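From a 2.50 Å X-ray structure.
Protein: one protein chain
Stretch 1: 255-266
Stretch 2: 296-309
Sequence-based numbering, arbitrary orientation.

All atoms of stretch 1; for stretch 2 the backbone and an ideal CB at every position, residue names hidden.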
ATOM      1  N   VAL A 255      -2.696  -4.994 -16.752  1.00  2.48           N
ATOM      2  CA  VAL A 255      -3.302  -3.943 -15.958  1.00  4.46           C
ATOM      3  C   VAL A 255      -2.783  -3.915 -14.524  1.00  3.71           C
ATOM      4  O   VAL A 255      -1.974  -4.737 -14.108  1.00  3.88           O
ATOM      5  CB  VAL A 255      -4.857  -4.112 -15.945  1.00  2.00           C
ATOM      6  CG1 VAL A 255      -5.364  -3.944 -17.358  1.00  2.00           C
ATOM      7  CG2 VAL A 255      -5.284  -5.463 -15.376  1.00  2.00           C
ATOM      8  N   GLU A 256      -3.244  -2.933 -13.762  1.00  2.00           N
ATOM      9  CA  GLU A 256      -2.965  -2.861 -12.350  1.00  2.00           C
ATOM     10  C   GLU A 256      -3.973  -3.742 -11.637  1.00  5.77           C
ATOM     11  O   GLU A 256      -5.134  -3.829 -12.054  1.00  6.46           O
ATOM     12  CB  GLU A 256      -3.114  -1.439 -11.884  1.00  2.00           C
ATOM     13  CG  GLU A 256      -2.947  -1.300 -10.385  1.00  3.28           C
ATOM     14  CD  GLU A 256      -3.026   0.110  -9.844  1.00  8.59           C
ATOM     15  OE1 GLU A 256      -2.664   0.276  -8.691  1.00 14.18           O
ATOM     16  OE2 GLU A 256      -3.445   1.041 -10.530  1.00 12.01           O
ATOM     17  N   ALA A 257      -3.532  -4.374 -10.544  1.00  4.68           N
ATOM     18  CA  ALA A 257      -4.401  -5.232  -9.753  1.00  5.66           C
ATOM     19  C   ALA A 257      -5.400  -4.442  -8.924  1.00  4.88           C
ATOM     20  O   ALA A 257      -5.251  -3.223  -8.775  1.00  9.96           O
ATOM     21  CB  ALA A 257      -3.592  -6.092  -8.798  1.00  2.00           C
ATOM     22  N   GLY A 258      -6.407  -5.163  -8.395  1.00  4.12           N
ATOM     23  CA  GLY A 258      -7.457  -4.569  -7.603  1.00  2.00           C
ATOM     24  C   GLY A 258      -6.992  -4.007  -6.275  1.00  2.00           C
ATOM     25  O   GLY A 258      -5.912  -4.287  -5.779  1.00  2.00           O
ATOM     26  N   TYR A 259      -7.843  -3.175  -5.691  1.00  3.86           N
ATOM     27  CA  TYR A 259      -7.605  -2.587  -4.392  1.00  7.78           C
ATOM     28  C   TYR A 259      -8.443  -3.189  -3.261  1.00  8.27           C
ATOM     29  O   TYR A 259      -8.118  -2.947  -2.092  1.00  9.97           O
ATOM     30  CB  TYR A 259      -7.871  -1.109  -4.464  1.00  2.00           C
ATOM     31  CG  TYR A 259      -6.838  -0.345  -5.248  1.00  3.19           C
ATOM     32  CD1 TYR A 259      -5.896   0.409  -4.550  1.00  2.00           C
ATOM     33  CD2 TYR A 259      -6.866  -0.345  -6.647  1.00  3.67           C
ATOM     34  CE1 TYR A 259      -4.978   1.188  -5.245  1.00  2.00           C
ATOM     35  CE2 TYR A 259      -5.943   0.432  -7.355  1.00  6.16           C
ATOM     36  CZ  TYR A 259      -5.014   1.200  -6.639  1.00  6.35           C
ATOM     37  OH  TYR A 259      -4.169   2.048  -7.318  1.00  5.80           O
ATOM     38  N   THR A 260      -9.517  -3.949  -3.529  1.00  7.17           N
ATOM     39  CA  THR A 260     -10.301  -4.578  -2.464  1.00  8.50           C
ATOM     40  C   THR A 260     -10.374  -6.104  -2.526  1.00  8.51           C
ATOM     41  O   THR A 260     -10.587  -6.653  -3.605  1.00  8.29           O
ATOM     42  CB  THR A 260     -11.771  -4.072  -2.424  1.00  5.98           C
ATOM     43  OG1 THR A 260     -12.227  -4.206  -3.755  1.00 11.35           O
ATOM     44  CG2 THR A 260     -11.985  -2.646  -1.994  1.00  5.55           C
ATOM     45  N   MET A 261     -10.182  -6.832  -1.416  1.00  8.00           N
ATOM     46  CA  MET A 261     -10.410  -8.269  -1.420  1.00 13.09           C
ATOM     47  C   MET A 261     -11.742  -8.550  -0.767  1.00 13.71           C
ATOM     48  O   MET A 261     -11.980  -8.106   0.355  1.00 13.52           O
ATOM     49  CB  MET A 261      -9.322  -9.053  -0.660  1.00 19.48           C
ATOM     50  CG  MET A 261      -8.457  -8.356   0.405  1.00 30.88           C
ATOM     51  SD  MET A 261      -7.015  -9.321   0.965  1.00 38.23           S
ATOM     52  CE  MET A 261      -6.079  -9.379  -0.553  1.00 34.46           C
ATOM     53  N   SER A 262     -12.632  -9.241  -1.505  1.00 14.78           N
ATOM     54  CA  SER A 262     -13.963  -9.682  -1.054  1.00 14.47           C
ATOM     55  C   SER A 262     -13.789 -10.540   0.198  1.00 15.97           C
ATOM     56  O   SER A 262     -12.865 -11.361   0.230  1.00 18.60           O
ATOM     57  CB  SER A 262     -14.625 -10.486  -2.187  1.00 15.91           C
ATOM     58  OG  SER A 262     -15.825 -11.175  -1.855  1.00 17.42           O
ATOM     59  N   SER A 263     -14.606 -10.396   1.256  1.00 15.15           N
ATOM     60  CA  SER A 263     -14.320 -11.124   2.491  1.00 16.21           C
ATOM     61  C   SER A 263     -14.430 -12.642   2.387  1.00 15.41           C
ATOM     62  O   SER A 263     -13.835 -13.359   3.190  1.00 14.34           O
ATOM     63  CB  SER A 263     -15.246 -10.655   3.611  1.00 15.50           C
ATOM     64  OG  SER A 263     -16.531 -11.259   3.523  1.00 19.46           O
ATOM     65  N   ASN A 264     -15.177 -13.126   1.383  1.00 15.15           N
ATOM     66  CA  ASN A 264     -15.425 -14.551   1.227  1.00 12.10           C
ATOM     67  C   ASN A 264     -14.565 -15.294   0.225  1.00 10.50           C
ATOM     68  O   ASN A 264     -14.763 -16.484  -0.016  1.00 11.66           O
ATOM     69  CB  ASN A 264     -16.901 -14.736   0.893  1.00 16.23           C
ATOM     70  CG  ASN A 264     -17.848 -14.314   2.021  1.00 19.31           C
ATOM     71  OD1 ASN A 264     -18.956 -13.864   1.742  1.00 21.61           O
ATOM     72  ND2 ASN A 264     -17.504 -14.420   3.307  1.00 16.22           N
ATOM     73  N   ASN A 265     -13.564 -14.595  -0.313  1.00  7.94           N
ATOM     74  CA  ASN A 265     -12.542 -15.123  -1.217  1.00  4.15           C
ATOM     75  C   ASN A 265     -11.204 -15.468  -0.537  1.00  5.51           C
ATOM     76  O   ASN A 265     -10.688 -14.718   0.298  1.00  2.00           O
ATOM     77  CB  ASN A 265     -12.281 -14.110  -2.337  1.00  5.26           C
ATOM     78  CG  ASN A 265     -13.406 -13.922  -3.341  1.00  5.44           C
ATOM     79  OD1 ASN A 265     -13.407 -13.029  -4.191  1.00  5.58           O
ATOM     80  ND2 ASN A 265     -14.406 -14.780  -3.247  1.00 11.64           N
ATOM     81  N   HIS A 266     -10.614 -16.616  -0.921  1.00  4.33           N
ATOM     82  CA  HIS A 266      -9.368 -17.096  -0.339  1.00  3.92           C
ATOM     83  C   HIS A 266      -8.612 -17.982  -1.295  1.00  2.00           C
ATOM     84  O   HIS A 266      -9.188 -18.625  -2.165  1.00  2.00           O
ATOM     85  CB  HIS A 266      -9.641 -17.898   0.932  1.00  2.32           C
ATOM     86  CG  HIS A 266      -8.672 -17.625   2.068  1.00  8.07           C
ATOM     87  ND1 HIS A 266      -8.066 -18.543   2.813  1.00 10.93           N
ATOM     88  CD2 HIS A 266      -8.264 -16.373   2.519  1.00 12.35           C
ATOM     89  CE1 HIS A 266      -7.319 -17.871   3.680  1.00 12.77           C
ATOM     90  NE2 HIS A 266      -7.428 -16.565   3.515  1.00  8.77           N
ATOM     91  N   UNK A 296     -21.422  -2.105  -5.987  1.00 13.24           N
ATOM     92  CA  UNK A 296     -20.972  -1.862  -4.622  1.00 16.70           C
ATOM     93  C   UNK A 296     -19.467  -1.910  -4.519  1.00 17.14           C
ATOM     94  O   UNK A 296     -18.851  -1.027  -3.914  1.00 16.81           O
ATOM     95  CB  UNK A 296     -21.591  -2.882  -3.664  1.00 16.70           C
ATOM     96  N   UNK A 297     -18.926  -2.991  -5.122  1.00 15.48           N
ATOM     97  CA  UNK A 297     -17.496  -3.255  -5.125  1.00 12.16           C
ATOM     98  C   UNK A 297     -16.755  -2.332  -6.068  1.00 11.61           C
ATOM     99  O   UNK A 297     -15.610  -1.988  -5.778  1.00  9.77           O
ATOM    100  CB  UNK A 297     -17.227  -4.712  -5.506  1.00 12.16           C
ATOM    101  N   UNK A 298     -17.372  -1.898  -7.172  1.00  8.79           N
ATOM    102  CA  UNK A 298     -16.683  -0.986  -8.056  1.00  7.22           C
ATOM    103  C   UNK A 298     -16.497   0.388  -7.444  1.00 10.00           C
ATOM    104  O   UNK A 298     -15.501   1.032  -7.751  1.00 10.58           O
ATOM    105  CB  UNK A 298     -17.446  -0.866  -9.377  1.00  7.22           C
ATOM    106  N   UNK A 299     -17.399   0.853  -6.560  1.00 11.92           N
ATOM    107  CA  UNK A 299     -17.192   2.137  -5.911  1.00 14.74           C
ATOM    108  C   UNK A 299     -16.215   1.979  -4.774  1.00 15.71           C
ATOM    109  O   UNK A 299     -15.421   2.882  -4.520  1.00 12.39           O
ATOM    110  CB  UNK A 299     -18.514   2.720  -5.407  1.00 14.74           C
ATOM    111  N   UNK A 300     -16.227   0.800  -4.133  1.00 12.67           N
ATOM    112  CA  UNK A 300     -15.266   0.472  -3.089  1.00 11.50           C
ATOM    113  C   UNK A 300     -13.847   0.503  -3.665  1.00 10.91           C
ATOM    114  O   UNK A 300     -12.898   0.963  -3.023  1.00 10.13           O
ATOM    115  CB  UNK A 300     -15.574  -0.898  -2.482  1.00 11.50           C
ATOM    116  N   UNK A 301     -13.783   0.047  -4.928  1.00  7.13           N
ATOM    117  CA  UNK A 301     -12.588   0.038  -5.734  1.00  9.80           C
ATOM    118  C   UNK A 301     -12.109   1.417  -6.103  1.00  9.91           C
ATOM    119  O   UNK A 301     -10.976   1.793  -5.785  1.00  9.23           O
ATOM    120  CB  UNK A 301     -12.827  -0.777  -7.006  1.00  9.80           C
ATOM    121  N   UNK A 302     -13.030   2.138  -6.771  1.00  7.76           N
ATOM    122  CA  UNK A 302     -12.836   3.494  -7.227  1.00  5.76           C
ATOM    123  C   UNK A 302     -12.425   4.358  -6.071  1.00 10.97           C
ATOM    124  O   UNK A 302     -11.490   5.136  -6.219  1.00 15.74           O
ATOM    125  CB  UNK A 302     -14.102   4.042  -7.890  1.00  5.76           C
ATOM    126  N   UNK A 303     -13.046   4.199  -4.905  1.00 11.25           N
ATOM    127  CA  UNK A 303     -12.652   4.965  -3.740  1.00  9.40           C
ATOM    128  C   UNK A 303     -11.312   4.571  -3.163  1.00 10.26           C
ATOM    129  O   UNK A 303     -10.573   5.475  -2.800  1.00 11.59           O
ATOM    130  CB  UNK A 303     -13.723   4.830  -2.656  1.00  9.40           C
ATOM    131  N   UNK A 304     -10.964   3.273  -3.056  1.00 11.38           N
ATOM    132  CA  UNK A 304      -9.671   2.819  -2.540  1.00  9.68           C
ATOM    133  C   UNK A 304      -8.502   3.249  -3.424  1.00 13.97           C
ATOM    134  O   UNK A 304      -7.399   3.524  -2.939  1.00 10.76           O
ATOM    135  CB  UNK A 304      -9.673   1.295  -2.401  1.00  9.68           C
ATOM    136  N   UNK A 305      -8.775   3.330  -4.738  1.00 13.10           N
ATOM    137  CA  UNK A 305      -7.830   3.792  -5.734  1.00 11.15           C
ATOM    138  C   UNK A 305      -7.456   5.275  -5.604  1.00 13.73           C
ATOM    139  O   UNK A 305      -6.279   5.630  -5.480  1.00 17.53           O
ATOM    140  CB  UNK A 305      -8.408   3.534  -7.127  1.00 11.15           C
ATOM    141  N   UNK A 306      -8.453   6.169  -5.615  1.00 19.96           N
ATOM    142  CA  UNK A 306      -8.233   7.612  -5.551  1.00 21.11           C
ATOM    143  C   UNK A 306      -7.647   8.078  -4.241  1.00 16.60           C
ATOM    144  O   UNK A 306      -6.900   9.047  -4.208  1.00 17.90           O
ATOM    145  CB  UNK A 306      -9.551   8.349  -5.798  1.00 21.11           C
ATOM    146  N   UNK A 307      -7.948   7.369  -3.160  1.00 15.22           N
ATOM    147  CA  UNK A 307      -7.413   7.736  -1.874  1.00 17.63           C
ATOM    148  C   UNK A 307      -5.958   7.337  -1.785  1.00 17.60           C
ATOM    149  O   UNK A 307      -5.178   8.042  -1.149  1.00 14.01           O
ATOM    150  CB  UNK A 307      -8.221   7.092  -0.746  1.00 17.63           C
ATOM    151  N   UNK A 308      -5.589   6.229  -2.454  1.00 14.08           N
ATOM    152  CA  UNK A 308      -4.209   5.767  -2.514  1.00 12.19           C
ATOM    153  C   UNK A 308      -3.396   6.762  -3.320  1.00 15.11           C
ATOM    154  O   UNK A 308      -2.271   7.104  -2.965  1.00 15.23           O
ATOM    155  CB  UNK A 308      -4.118   4.366  -3.123  1.00 12.19           C
ATOM    156  N   UNK A 309      -4.017   7.180  -4.426  1.00 14.42           N
ATOM    157  CA  UNK A 309      -3.503   8.170  -5.348  1.00 13.45           C
ATOM    158  C   UNK A 309      -3.256   9.493  -4.650  1.00 10.27           C
ATOM    159  O   UNK A 309      -2.262  10.170  -4.903  1.00 12.32           O
ATOM    160  CB  UNK A 309      -4.470   8.361  -6.518  1.00 13.45           C
TER

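Backbone angles from 296 to 309 stay helical throughout, so conformation alone excludes little except proline where an amide bonds back along the helix; the discrimination comes from stretch 1. The helix runs at 151° to strand 260-262, roughly antiparallel, with a closest axis approach of 9.4 Å.

Position 296 has nothing of stretch 1 within 5.5 Å of its ideal CB, so any helix-compatible polar residue would suit; it is Gln296.

At 297 the CA-to-CB bond points toward stretch 1, yet the nearest atom to the ideal CB, Thr260 OG1, is 5.3 Å away. A long side chain is needed to touch, and Thr260 offers a carbonyl and a hydroxyl; lysine, glutamine or arginine could answer. The residue is Arg297, extended with chi1 to chi3 all t. Its NH2 donates to Thr260 O at 2.7 Å with an N-H...acceptor angle of 155°, while NE makes a weak bond to Thr260 OG1 at 3.5 Å. Thr260 O lies at the guanidinium edge, as an in-plane donor requires, and Ser262 N lies over one face.

At 298 CA-to-CB points away and 299 is out of reach; neither ideal CB has stretch 1 within 5.5 Å. Polar residues suit both: Gln298 and Glu299.

At 300 CA-to-CB points sideways, and the ideal CB is already 4.0 Å from Thr260 CG2. A small residue such as alanine or serine fits this spacing. Ala300 keeps its methyl in contact at that distance, CB to Thr260 CG2.

At 301 CA-to-CB also points sideways. The ideal CB is 4.8 Å from Thr260 OG1, and the amides of Tyr259 and Thr260 are available as donors. An acceptor on a flexible arm is indicated: glutamate or glutamine. Glu301 bends back with chi1 and chi2 both m. Tyr259 N donates to Glu301 OE2 at 2.9 Å (154°); weak bonds reach Glu301 OE1 from Thr260 N at 3.5 Å and from Thr260 OG1 at 3.2 Å.

The same evidence, away at 302 and out of reach at 303, allows polar residues: Asn302 and Asn303.

At 304 the bond points toward stretch 1 and the ideal CB is 3.6 Å from Tyr259 CB, favouring a small side chain, alanine or perhaps serine. Ala304 packs its CB 3.6 Å from Tyr259 CB.

Position 305 points sideways, its ideal CB 4.0 Å from Tyr259 CE2, with the Glu256 carboxylate farther along. A long cation is attractive, lysine or arginine. Lys305 places CA over the Tyr259 ring face, 3.9 Å from the centroid in a CH-pi contact, and its NZ forms a salt bridge with Glu256 OE2 at 3.5 Å.

Likewise 306 points away and 307 is out of reach, suiting polar residues: Asp306 and Asp307.

At 308 CA-to-CB points toward stretch 1 and the ideal CB is 3.9 Å from Tyr259 CE1, so an aromatic or large aliphatic residue would suit. Phe308 receives the Tyr259 edge on its face, offset, with planes at 61°.

At 309 CA-to-CB points sideways, with stretch 1 beyond 5.5 Å of the ideal CB; most helix-compatible residues would suit. It is Arg309.

Stretch 2, residues 296-309: QRQEAENNAKDDFR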
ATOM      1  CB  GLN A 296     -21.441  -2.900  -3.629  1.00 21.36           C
ATOM      2  CG  GLN A 296     -22.769  -2.769  -2.922  1.00 29.29           C
ATOM      3  CD  GLN A 296     -22.727  -3.602  -1.643  1.00 33.68           C
ATOM      4  OE1 GLN A 296     -23.401  -4.626  -1.501  1.00 35.86           O
ATOM      5  NE2 GLN A 296     -21.899  -3.179  -0.680  1.00 33.72           N
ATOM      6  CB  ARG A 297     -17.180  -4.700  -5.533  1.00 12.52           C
ATOM      7  CG  ARG A 297     -15.700  -5.018  -5.315  1.00 13.76           C
ATOM      8  CD  ARG A 297     -15.401  -6.482  -5.507  1.00 15.00           C
ATOM      9  NE  ARG A 297     -14.003  -6.787  -5.231  1.00 12.74           N
ATOM     10  CZ  ARG A 297     -13.517  -8.019  -5.397  1.00 14.31           C
ATOM     11  NH1 ARG A 297     -14.268  -9.041  -5.823  1.00 12.99           N
ATOM     12  NH2 ARG A 297     -12.244  -8.233  -5.113  1.00 12.69           N
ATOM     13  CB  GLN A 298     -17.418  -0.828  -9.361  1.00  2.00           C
ATOM     14  CG  GLN A 298     -16.493  -0.229 -10.404  1.00  2.00           C
ATOM     15  CD  GLN A 298     -15.168  -0.973 -10.534  1.00  4.16           C
ATOM     16  OE1 GLN A 298     -15.041  -1.987 -11.229  1.00  4.30           O
ATOM     17  NE2 GLN A 298     -14.153  -0.464  -9.839  1.00  2.00           N
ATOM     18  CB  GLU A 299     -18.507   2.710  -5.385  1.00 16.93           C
ATOM     19  CG  GLU A 299     -19.543   2.942  -6.504  1.00 30.15           C
ATOM     20  CD  GLU A 299     -19.048   3.506  -7.861  1.00 37.45           C
ATOM     21  OE1 GLU A 299     -18.350   4.540  -7.890  1.00 38.53           O
ATOM     22  OE2 GLU A 299     -19.372   2.892  -8.894  1.00 39.05           O
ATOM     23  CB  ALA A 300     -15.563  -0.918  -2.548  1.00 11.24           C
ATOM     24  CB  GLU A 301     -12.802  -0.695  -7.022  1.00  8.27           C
ATOM     25  CG  GLU A 301     -12.636  -2.181  -6.895  1.00 12.85           C
ATOM     26  CD  GLU A 301     -11.218  -2.668  -6.663  1.00 14.53           C
ATOM     27  OE1 GLU A 301     -11.042  -3.886  -6.657  1.00 15.26           O
ATOM     28  OE2 GLU A 301     -10.295  -1.860  -6.509  1.00 19.01           O
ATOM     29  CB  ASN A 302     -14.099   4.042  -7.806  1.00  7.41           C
ATOM     30  CG  ASN A 302     -14.439   3.508  -9.193  1.00 14.01           C
ATOM     31  OD1 ASN A 302     -13.727   2.683  -9.779  1.00 16.01           O
ATOM     32  ND2 ASN A 302     -15.566   3.969  -9.750  1.00 14.47           N
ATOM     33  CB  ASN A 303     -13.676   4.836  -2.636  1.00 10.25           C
ATOM     34  CG  ASN A 303     -14.964   5.617  -2.845  1.00 14.56           C
ATOM     35  OD1 ASN A 303     -15.840   5.479  -1.997  1.00 13.66           O
ATOM     36  ND2 ASN A 303     -15.166   6.436  -3.893  1.00 14.12           N
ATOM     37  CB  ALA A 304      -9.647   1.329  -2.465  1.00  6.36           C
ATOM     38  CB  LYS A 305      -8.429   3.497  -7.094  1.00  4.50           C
ATOM     39  CG  LYS A 305      -7.525   3.973  -8.199  1.00  5.67           C
ATOM     40  CD  LYS A 305      -7.575   2.960  -9.292  1.00  7.43           C
ATOM     41  CE  LYS A 305      -6.707   3.400 -10.453  1.00  7.15           C
ATOM     42  NZ  LYS A 305      -6.632   2.315 -11.421  1.00 10.29           N
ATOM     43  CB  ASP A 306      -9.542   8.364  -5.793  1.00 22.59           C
ATOM     44  CG  ASP A 306     -10.183   8.190  -7.179  1.00 32.64           C
ATOM     45  OD1 ASP A 306      -9.727   7.386  -8.009  1.00 37.11           O
ATOM     46  OD2 ASP A 306     -11.178   8.873  -7.430  1.00 41.50           O
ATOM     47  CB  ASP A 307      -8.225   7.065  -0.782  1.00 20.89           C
ATOM     48  CG  ASP A 307      -9.690   7.508  -0.690  1.00 28.47           C
ATOM     49  OD1 ASP A 307     -10.058   8.580  -1.197  1.00 32.78           O
ATOM     50  OD2 ASP A 307     -10.477   6.761  -0.097  1.00 36.00           O
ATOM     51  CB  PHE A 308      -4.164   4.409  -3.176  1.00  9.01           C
ATOM     52  CG  PHE A 308      -2.771   3.926  -3.547  1.00  4.23           C
ATOM     53  CD1 PHE A 308      -1.902   3.466  -2.562  1.00  6.12           C
ATOM     54  CD2 PHE A 308      -2.377   3.937  -4.876  1.00  7.75           C
ATOM     55  CE1 PHE A 308      -0.634   3.013  -2.902  1.00  4.21           C
ATOM     56  CE2 PHE A 308      -1.103   3.483  -5.209  1.00  7.55           C
ATOM     57  CZ  PHE A 308      -0.231   3.020  -4.228  1.00  7.20           C
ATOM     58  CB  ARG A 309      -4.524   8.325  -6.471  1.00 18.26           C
ATOM     59  CG  ARG A 309      -4.368   9.447  -7.491  1.00 22.88           C
ATOM     60  CD  ARG A 309      -2.980   9.516  -8.131  1.00 30.08           C
ATOM     61  NE  ARG A 309      -2.583   8.324  -8.866  1.00 36.89           N
ATOM     62  CZ  ARG A 309      -1.983   8.412 -10.065  1.00 42.47           C
ATOM     63  NH1 ARG A 309      -1.728   9.587 -10.651  1.00 43.67           N
ATOM     64  NH2 ARG A 309      -1.576   7.304 -10.679  1.00 45.88           N
TER
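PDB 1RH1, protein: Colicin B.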